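Local coordinates for ankyrin repeat and SOCS BOX protein 11 (PDB 4UUC) that serves as the substrate-recognition component of a cullin-5-RING E3 ubiquitin ligase and is represented here by its ankyrin repeat domain, at residues Tyr140-Tyr145 with Asp149-Leu154; Lys95-Val100 with Ile128-Pro133. All blocks are in the same frame, centred on the assembly; numbering follows the deposited sequence.

Contact 1: Tyr140-Tyr145 with Asp149-Leu154; sequences YVACTY and DCVKKL
A142 and V151 meet at the middle of this helix pair, where their CA atoms lie 5.7 Å apart. The helical parts 140-144 and 149-154 run nearly antiparallel, at 152°, and their axes approach to 8.8 Å. The small side chain of A142 is consistent with this close approach. Its CB is the bump. The hollow that receives it is formed by C150, V151 and L154 on the other helix. V151 CG2 makes the nearest approach, 3.6 Å from A142 CB. C150 CB and L154 CD1 each stand 4.1 Å from the same A142 CB. With chi1 at 169°, V151 places CG1 anti to the backbone N and CG2 anti to the carbonyl carbon, which points CG2 at A142 and C143. There it also meets C143 SG at 3.9 Å. V151 CG2 is thus the return bump. All five touching residues are buried, and the contact between them is apolar. Neighbouring helices continue the packing: A142 also rests on V110 of helix 105-111, L154 on M118 of helix 115-123, and C143 on P170 of helix 170-175. The arrangement is the antiparallel helix-turn-helix of a single ankyrin repeat, here the fifth.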
ATOM      1  N   TYR A 140       9.424   0.749   5.047  1.00 15.01           N
ATOM      2  CA  TYR A 140       9.484  -0.405   5.936  1.00 13.15           C
ATOM      3  C   TYR A 140       8.654  -1.574   5.397  1.00 13.82           C
ATOM      4  O   TYR A 140       9.092  -2.726   5.428  1.00 15.91           O
ATOM      5  CB  TYR A 140       8.997  -0.011   7.329  1.00 12.62           C
ATOM      6  CG  TYR A 140       9.121  -1.103   8.358  1.00 18.12           C
ATOM      7  CD1 TYR A 140      10.307  -1.303   9.051  1.00 14.61           C
ATOM      8  CD2 TYR A 140       8.045  -1.928   8.650  1.00 15.70           C
ATOM      9  CE1 TYR A 140      10.418  -2.302  10.000  1.00 15.83           C
ATOM     10  CE2 TYR A 140       8.146  -2.925   9.591  1.00 14.96           C
ATOM     11  CZ  TYR A 140       9.329  -3.113  10.264  1.00 18.59           C
ATOM     12  OH  TYR A 140       9.411  -4.117  11.197  1.00 17.72           O
ATOM     13  N   VAL A 141       7.454  -1.271   4.913  1.00 12.53           N
ATOM     14  CA  VAL A 141       6.590  -2.279   4.315  1.00 11.20           C
ATOM     15  C   VAL A 141       7.257  -2.873   3.074  1.00 11.88           C
ATOM     16  O   VAL A 141       7.268  -4.089   2.897  1.00 15.63           O
ATOM     17  CB  VAL A 141       5.210  -1.686   3.947  1.00 17.49           C
ATOM     18  CG1 VAL A 141       4.356  -2.705   3.190  1.00 15.92           C
ATOM     19  CG2 VAL A 141       4.486  -1.215   5.207  1.00 17.23           C
ATOM     20  N   ALA A 142       7.806  -2.007   2.225  1.00 13.93           N
ATOM     21  CA  ALA A 142       8.495  -2.446   1.014  1.00 15.17           C
ATOM     22  C   ALA A 142       9.615  -3.436   1.339  1.00 16.18           C
ATOM     23  O   ALA A 142       9.794  -4.438   0.642  1.00 15.87           O
ATOM     24  CB  ALA A 142       9.056  -1.241   0.257  1.00 16.48           C
ATOM     25  N   CYS A 143      10.380  -3.138   2.383  1.00 13.88           N
ATOM     26  CA  CYS A 143      11.483  -3.999   2.794  1.00 14.35           C
ATOM     27  C   CYS A 143      10.991  -5.307   3.409  1.00 18.06           C
ATOM     28  O   CYS A 143      11.581  -6.363   3.193  1.00 16.89           O
ATOM     29  CB  CYS A 143      12.394  -3.260   3.774  1.00 20.56           C
ATOM     30  SG  CYS A 143      13.300  -1.880   3.021  1.00 16.37           S
ATOM     31  N   THR A 144       9.897  -5.241   4.160  1.00 13.46           N
ATOM     32  CA  THR A 144       9.321  -6.437   4.763  1.00 14.81           C
ATOM     33  C   THR A 144       8.879  -7.454   3.701  1.00 15.42           C
ATOM     34  O   THR A 144       9.017  -8.663   3.899  1.00 18.25           O
ATOM     35  CB  THR A 144       8.127  -6.067   5.651  1.00 15.96           C
ATOM     36  OG1 THR A 144       8.576  -5.190   6.689  1.00 17.74           O
ATOM     37  CG2 THR A 144       7.501  -7.310   6.275  1.00 18.55           C
ATOM     38  N   TYR A 145       8.368  -6.960   2.577  1.00 16.23           N
ATOM     39  CA  TYR A 145       7.815  -7.822   1.528  1.00 16.82           C
ATOM     40  C   TYR A 145       8.687  -7.915   0.271  1.00 17.61           C
ATOM     41  O   TYR A 145       8.235  -8.394  -0.771  1.00 18.58           O
ATOM     42  CB  TYR A 145       6.407  -7.339   1.181  1.00 13.98           C
ATOM     43  CG  TYR A 145       5.457  -7.626   2.320  1.00 17.34           C
ATOM     44  CD1 TYR A 145       4.936  -8.898   2.501  1.00 23.00           C
ATOM     45  CD2 TYR A 145       5.133  -6.647   3.248  1.00 17.67           C
ATOM     46  CE1 TYR A 145       4.090  -9.181   3.553  1.00 20.70           C
ATOM     47  CE2 TYR A 145       4.284  -6.921   4.306  1.00 21.67           C
ATOM     48  CZ  TYR A 145       3.770  -8.192   4.453  1.00 29.48           C
ATOM     49  OH  TYR A 145       2.924  -8.481   5.503  1.00 32.04           O
ATOM     50  N   ASP A 149      11.653  -2.829  -6.478  1.00 19.61           N
ATOM     51  CA  ASP A 149      11.358  -1.635  -7.266  1.00 22.10           C
ATOM     52  C   ASP A 149      10.738  -0.536  -6.401  1.00 19.46           C
ATOM     53  O   ASP A 149      11.024   0.645  -6.590  1.00 20.55           O
ATOM     54  CB  ASP A 149      10.423  -1.970  -8.430  1.00 27.23           C
ATOM     55  CG  ASP A 149      11.086  -2.837  -9.487  1.00 39.13           C
ATOM     56  OD1 ASP A 149      12.336  -2.857  -9.558  1.00 34.10           O
ATOM     57  OD2 ASP A 149      10.349  -3.493 -10.257  1.00 41.13           O
ATOM     58  N   CYS A 150       9.887  -0.924  -5.456  1.00 19.77           N
ATOM     59  CA  CYS A 150       9.278   0.043  -4.542  1.00 17.26           C
ATOM     60  C   CYS A 150      10.319   0.647  -3.600  1.00 15.22           C
ATOM     61  O   CYS A 150      10.292   1.849  -3.326  1.00 15.91           O
ATOM     62  CB  CYS A 150       8.157  -0.612  -3.729  1.00 21.84           C
ATOM     63  SG  CYS A 150       6.661  -0.946  -4.684  1.00 23.41           S
ATOM     64  N   VAL A 151      11.233  -0.186  -3.113  1.00 18.74           N
ATOM     65  CA  VAL A 151      12.322   0.283  -2.263  1.00 19.25           C
ATOM     66  C   VAL A 151      13.157   1.309  -3.022  1.00 18.84           C
ATOM     67  O   VAL A 151      13.432   2.393  -2.513  1.00 18.77           O
ATOM     68  CB  VAL A 151      13.222  -0.890  -1.789  1.00 16.64           C
ATOM     69  CG1 VAL A 151      14.501  -0.379  -1.130  1.00 17.42           C
ATOM     70  CG2 VAL A 151      12.462  -1.792  -0.820  1.00 18.64           C
ATOM     71  N   LYS A 152      13.543   0.966  -4.247  1.00 17.82           N
ATOM     72  CA  LYS A 152      14.380   1.848  -5.055  1.00 18.51           C
ATOM     73  C   LYS A 152      13.700   3.190  -5.299  1.00 19.03           C
ATOM     74  O   LYS A 152      14.301   4.246  -5.098  1.00 21.70           O
ATOM     75  CB  LYS A 152      14.724   1.185  -6.389  1.00 23.87           C
ATOM     76  CG  LYS A 152      15.612   2.042  -7.281  1.00 27.51           C
ATOM     77  CD  LYS A 152      16.181   1.234  -8.427  1.00 30.68           C
ATOM     78  CE  LYS A 152      17.165   2.054  -9.252  1.00 36.15           C
ATOM     79  NZ  LYS A 152      16.483   3.117 -10.039  1.00 38.31           N
ATOM     80  N   LYS A 153      12.435   3.145  -5.707  1.00 21.86           N
ATOM     81  CA  LYS A 153      11.681   4.359  -6.011  1.00 19.11           C
ATOM     82  C   LYS A 153      11.486   5.241  -4.779  1.00 18.84           C
ATOM     83  O   LYS A 153      11.647   6.457  -4.851  1.00 20.90           O
ATOM     84  CB  LYS A 153      10.323   3.996  -6.617  1.00 19.89           C
ATOM     85  CG  LYS A 153       9.563   5.181  -7.195  1.00 21.61           C
ATOM     86  CD  LYS A 153      10.209   5.685  -8.481  1.00 28.87           C
ATOM     87  CE  LYS A 153       9.693   7.059  -8.865  1.00 40.29           C
ATOM     88  NZ  LYS A 153      10.297   7.538 -10.141  1.00 48.25           N
ATOM     89  N   LEU A 154      11.130   4.630  -3.652  1.00 17.49           N
ATOM     90  CA  LEU A 154      10.928   5.374  -2.409  1.00 20.83           C
ATOM     91  C   LEU A 154      12.203   6.095  -1.967  1.00 20.61           C
ATOM     92  O   LEU A 154      12.157   7.255  -1.562  1.00 20.25           O
ATOM     93  CB  LEU A 154      10.443   4.435  -1.303  1.00 20.47           C
ATOM     94  CG  LEU A 154       8.974   4.017  -1.413  1.00 14.85           C
ATOM     95  CD1 LEU A 154       8.683   2.808  -0.530  1.00 19.00           C
ATOM     96  CD2 LEU A 154       8.054   5.176  -1.041  1.00 21.89           C
TER

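Contact 2: Lys95-Val100 with Ile128-Pro133; sequences KAQLEV and IDHEVP
Q97 and H130 face each other from two loop segments that run almost the same way. The directions from Q97 to V100 and from H130 to P133 differ by 19°. The backbones stay well apart, with the CA atoms of Q97 and H130 separated by 9.0 Å. The CA atoms of V100 and V132 are 7.4 Å apart. Side chains therefore bridge the space. Q97 and H130 reach in from opposite directions and overlap as a stack. The Q97 chain is extended, with CG anti to the backbone N (chi1 -176°), and this carries the NE2 end of its amide over the H130 ring. Q97 NE2 sits 3.5 Å above the ring plane, over its centre. The amide and ring planes are 22° apart, a tilted stack. V132 CG2 covers the opposite ring face, nearer the rim. H107 meets the same ring edge-to-face. The other end of the amide is anchored, as Q97 OE1 accepts a hydrogen bond from N127 N. Further along, V100 CG2 touches P133 CD at 4.4 Å, a small and exposed apolar contact. An alanine in place of H130 would probably leave the Q97 amide without its stacking surface and open a gap between Q97 and V132. Residues 95-98 belong to the third ankyrin repeat and 128-130 to the fourth, so the contact joins neighbouring repeats. The chemistry suggests that the loops are held mainly by amide-ring stacking and van der Waals contact, while the bond from N127 probably helps fix the amide's rotation.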
ATOM      1  N   LYS A  95      -9.963  11.015  -0.802  1.00 20.26           N
ATOM      2  CA  LYS A  95      -8.890  11.432   0.101  1.00 25.80           C
ATOM      3  C   LYS A  95      -7.740  10.423   0.044  1.00 26.62           C
ATOM      4  O   LYS A  95      -7.941   9.234   0.275  1.00 26.07           O
ATOM      5  CB  LYS A  95      -9.412  11.559   1.531  1.00 31.47           C
ATOM      6  CG  LYS A  95      -8.390  12.093   2.522  1.00 35.61           C
ATOM      7  N   ALA A  96      -6.536  10.903  -0.256  1.00 24.06           N
ATOM      8  CA  ALA A  96      -5.396  10.020  -0.506  1.00 24.95           C
ATOM      9  C   ALA A  96      -4.778   9.457   0.776  1.00 27.46           C
ATOM     10  O   ALA A  96      -4.396   8.288   0.819  1.00 25.17           O
ATOM     11  CB  ALA A  96      -4.336  10.759  -1.310  1.00 28.46           C
ATOM     12  N   GLN A  97      -4.662  10.296   1.804  1.00 20.89           N
ATOM     13  CA  GLN A  97      -4.160   9.868   3.109  1.00 23.01           C
ATOM     14  C   GLN A  97      -5.268  10.044   4.143  1.00 25.05           C
ATOM     15  O   GLN A  97      -5.859  11.119   4.255  1.00 27.55           O
ATOM     16  CB  GLN A  97      -2.910  10.660   3.510  1.00 24.29           C
ATOM     17  CG  GLN A  97      -2.278  10.190   4.821  1.00 23.51           C
ATOM     18  CD  GLN A  97      -0.983  10.913   5.159  1.00 25.57           C
ATOM     19  OE1 GLN A  97      -0.277  11.398   4.276  1.00 23.93           O
ATOM     20  NE2 GLN A  97      -0.668  10.989   6.448  1.00 27.51           N
ATOM     21  N   LEU A  98      -5.547   8.979   4.888  1.00 26.74           N
ATOM     22  CA  LEU A  98      -6.719   8.923   5.756  1.00 26.41           C
ATOM     23  C   LEU A  98      -6.365   8.993   7.241  1.00 29.98           C
ATOM     24  O   LEU A  98      -5.214   8.795   7.628  1.00 29.02           O
ATOM     25  CB  LEU A  98      -7.503   7.638   5.477  1.00 27.04           C
ATOM     26  CG  LEU A  98      -7.944   7.422   4.027  1.00 25.10           C
ATOM     27  CD1 LEU A  98      -8.582   6.048   3.860  1.00 29.33           C
ATOM     28  CD2 LEU A  98      -8.904   8.512   3.575  1.00 28.77           C
ATOM     29  N   GLU A  99      -7.375   9.262   8.069  1.00 27.83           N
ATOM     30  CA  GLU A  99      -7.202   9.294   9.517  1.00 31.71           C
ATOM     31  C   GLU A  99      -6.800   7.918  10.051  1.00 40.76           C
ATOM     32  O   GLU A  99      -6.968   6.902   9.372  1.00 28.17           O
ATOM     33  CB  GLU A  99      -8.486   9.779  10.203  1.00 30.55           C
ATOM     34  CG  GLU A  99      -9.728   8.963   9.873  1.00 38.38           C
ATOM     35  N   VAL A 100      -6.289   7.897  11.279  1.00 31.62           N
ATOM     36  CA  VAL A 100      -5.577   6.735  11.812  1.00 39.79           C
ATOM     37  C   VAL A 100      -6.402   5.447  11.875  1.00 38.56           C
ATOM     38  O   VAL A 100      -5.855   4.355  11.724  1.00 49.85           O
ATOM     39  CB  VAL A 100      -5.036   7.034  13.234  1.00 49.65           C
ATOM     40  CG1 VAL A 100      -6.182   7.272  14.211  1.00 40.46           C
ATOM     41  CG2 VAL A 100      -4.128   5.903  13.722  1.00 38.39           C
ATOM     42  N   ILE A 128       5.427  10.589   2.267  1.00 19.26           N
ATOM     43  CA  ILE A 128       6.274   9.465   1.893  1.00 17.09           C
ATOM     44  C   ILE A 128       6.793   8.720   3.129  1.00 19.31           C
ATOM     45  O   ILE A 128       7.108   7.531   3.053  1.00 21.33           O
ATOM     46  CB  ILE A 128       7.463   9.931   1.019  1.00 18.76           C
ATOM     47  CG1 ILE A 128       8.128   8.729   0.339  1.00 20.52           C
ATOM     48  CG2 ILE A 128       8.458  10.739   1.843  1.00 25.60           C
ATOM     49  CD1 ILE A 128       9.067   9.112  -0.793  1.00 24.88           C
ATOM     50  N   ASP A 129       6.861   9.419   4.262  1.00 20.47           N
ATOM     51  CA  ASP A 129       7.326   8.830   5.517  1.00 21.43           C
ATOM     52  C   ASP A 129       6.181   8.567   6.495  1.00 20.26           C
ATOM     53  O   ASP A 129       6.390   8.564   7.707  1.00 20.41           O
ATOM     54  CB  ASP A 129       8.359   9.743   6.193  1.00 30.00           C
ATOM     55  CG  ASP A 129       9.614   9.930   5.364  1.00 27.63           C
ATOM     56  OD1 ASP A 129      10.132   8.934   4.813  1.00 25.54           O
ATOM     57  OD2 ASP A 129      10.085  11.083   5.264  1.00 27.39           O
ATOM     58  N   HIS A 130       4.977   8.346   5.978  1.00 18.43           N
ATOM     59  CA  HIS A 130       3.817   8.123   6.835  1.00 18.27           C
ATOM     60  C   HIS A 130       3.940   6.819   7.617  1.00 22.36           C
ATOM     61  O   HIS A 130       3.800   5.739   7.045  1.00 20.88           O
ATOM     62  CB  HIS A 130       2.529   8.102   6.007  1.00 21.21           C
ATOM     63  CG  HIS A 130       1.288   7.938   6.828  1.00 22.14           C
ATOM     64  ND1 HIS A 130       0.105   7.460   6.305  1.00 20.01           N
ATOM     65  CD2 HIS A 130       1.045   8.192   8.137  1.00 22.84           C
ATOM     66  CE1 HIS A 130      -0.813   7.427   7.255  1.00 23.86           C
ATOM     67  NE2 HIS A 130      -0.269   7.866   8.376  1.00 22.56           N
ATOM     68  N   GLU A 131       4.192   6.917   8.921  1.00 17.61           N
ATOM     69  CA  GLU A 131       4.293   5.718   9.751  1.00 14.57           C
ATOM     70  C   GLU A 131       2.949   5.363  10.369  1.00 22.11           C
ATOM     71  O   GLU A 131       2.509   6.005  11.318  1.00 24.37           O
ATOM     72  CB  GLU A 131       5.331   5.883  10.866  1.00 18.25           C
ATOM     73  CG  GLU A 131       5.480   4.607  11.715  1.00 22.36           C
ATOM     74  CD  GLU A 131       6.537   4.703  12.806  1.00 22.11           C
ATOM     75  OE1 GLU A 131       7.274   5.710  12.854  1.00 25.53           O
ATOM     76  OE2 GLU A 131       6.627   3.758  13.618  1.00 21.22           O
ATOM     77  N   VAL A 132       2.306   4.334   9.831  1.00 21.42           N
ATOM     78  CA  VAL A 132       1.105   3.781  10.445  1.00 21.82           C
ATOM     79  C   VAL A 132       1.535   2.952  11.652  1.00 19.82           C
ATOM     80  O   VAL A 132       2.415   2.099  11.533  1.00 19.79           O
ATOM     81  CB  VAL A 132       0.297   2.921   9.451  1.00 21.28           C
ATOM     82  CG1 VAL A 132      -0.809   2.152  10.166  1.00 30.50           C
ATOM     83  CG2 VAL A 132      -0.290   3.803   8.368  1.00 23.92           C
ATOM     84  N   PRO A 133       0.939   3.212  12.828  1.00 21.28           N
ATOM     85  CA  PRO A 133       1.350   2.459  14.019  1.00 22.76           C
ATOM     86  C   PRO A 133       1.344   0.949  13.801  1.00 23.35           C
ATOM     87  O   PRO A 133       0.372   0.403  13.280  1.00 26.59           O
ATOM     88  CB  PRO A 133       0.309   2.869  15.067  1.00 23.46           C
ATOM     89  CG  PRO A 133      -0.097   4.242  14.659  1.00 31.18           C
ATOM     90  CD  PRO A 133      -0.082   4.229  13.151  1.00 27.07           C
TER

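Overall arrangement
From the N terminus, the chain leaves helix 83-91 and enters 95-100, the first half of contact 2. It then forms helices 105-111 and 115-123 before 128-133 returns beside the first loop. Contact 2 thus closes a loop holding a helix pair and ties one inter-repeat loop to the next. Contact 1 follows in series. It closes a short turn of three residues between helices 138-144 and 148-156. The two contacts neither nest nor cross. Their centres are about 16 Å apart, yet they touch, with I128 CD1 packed 3.7 Å from L154 O. Contact 1 acts within one repeat, and contact 2 acts between neighbouring loops of the stack.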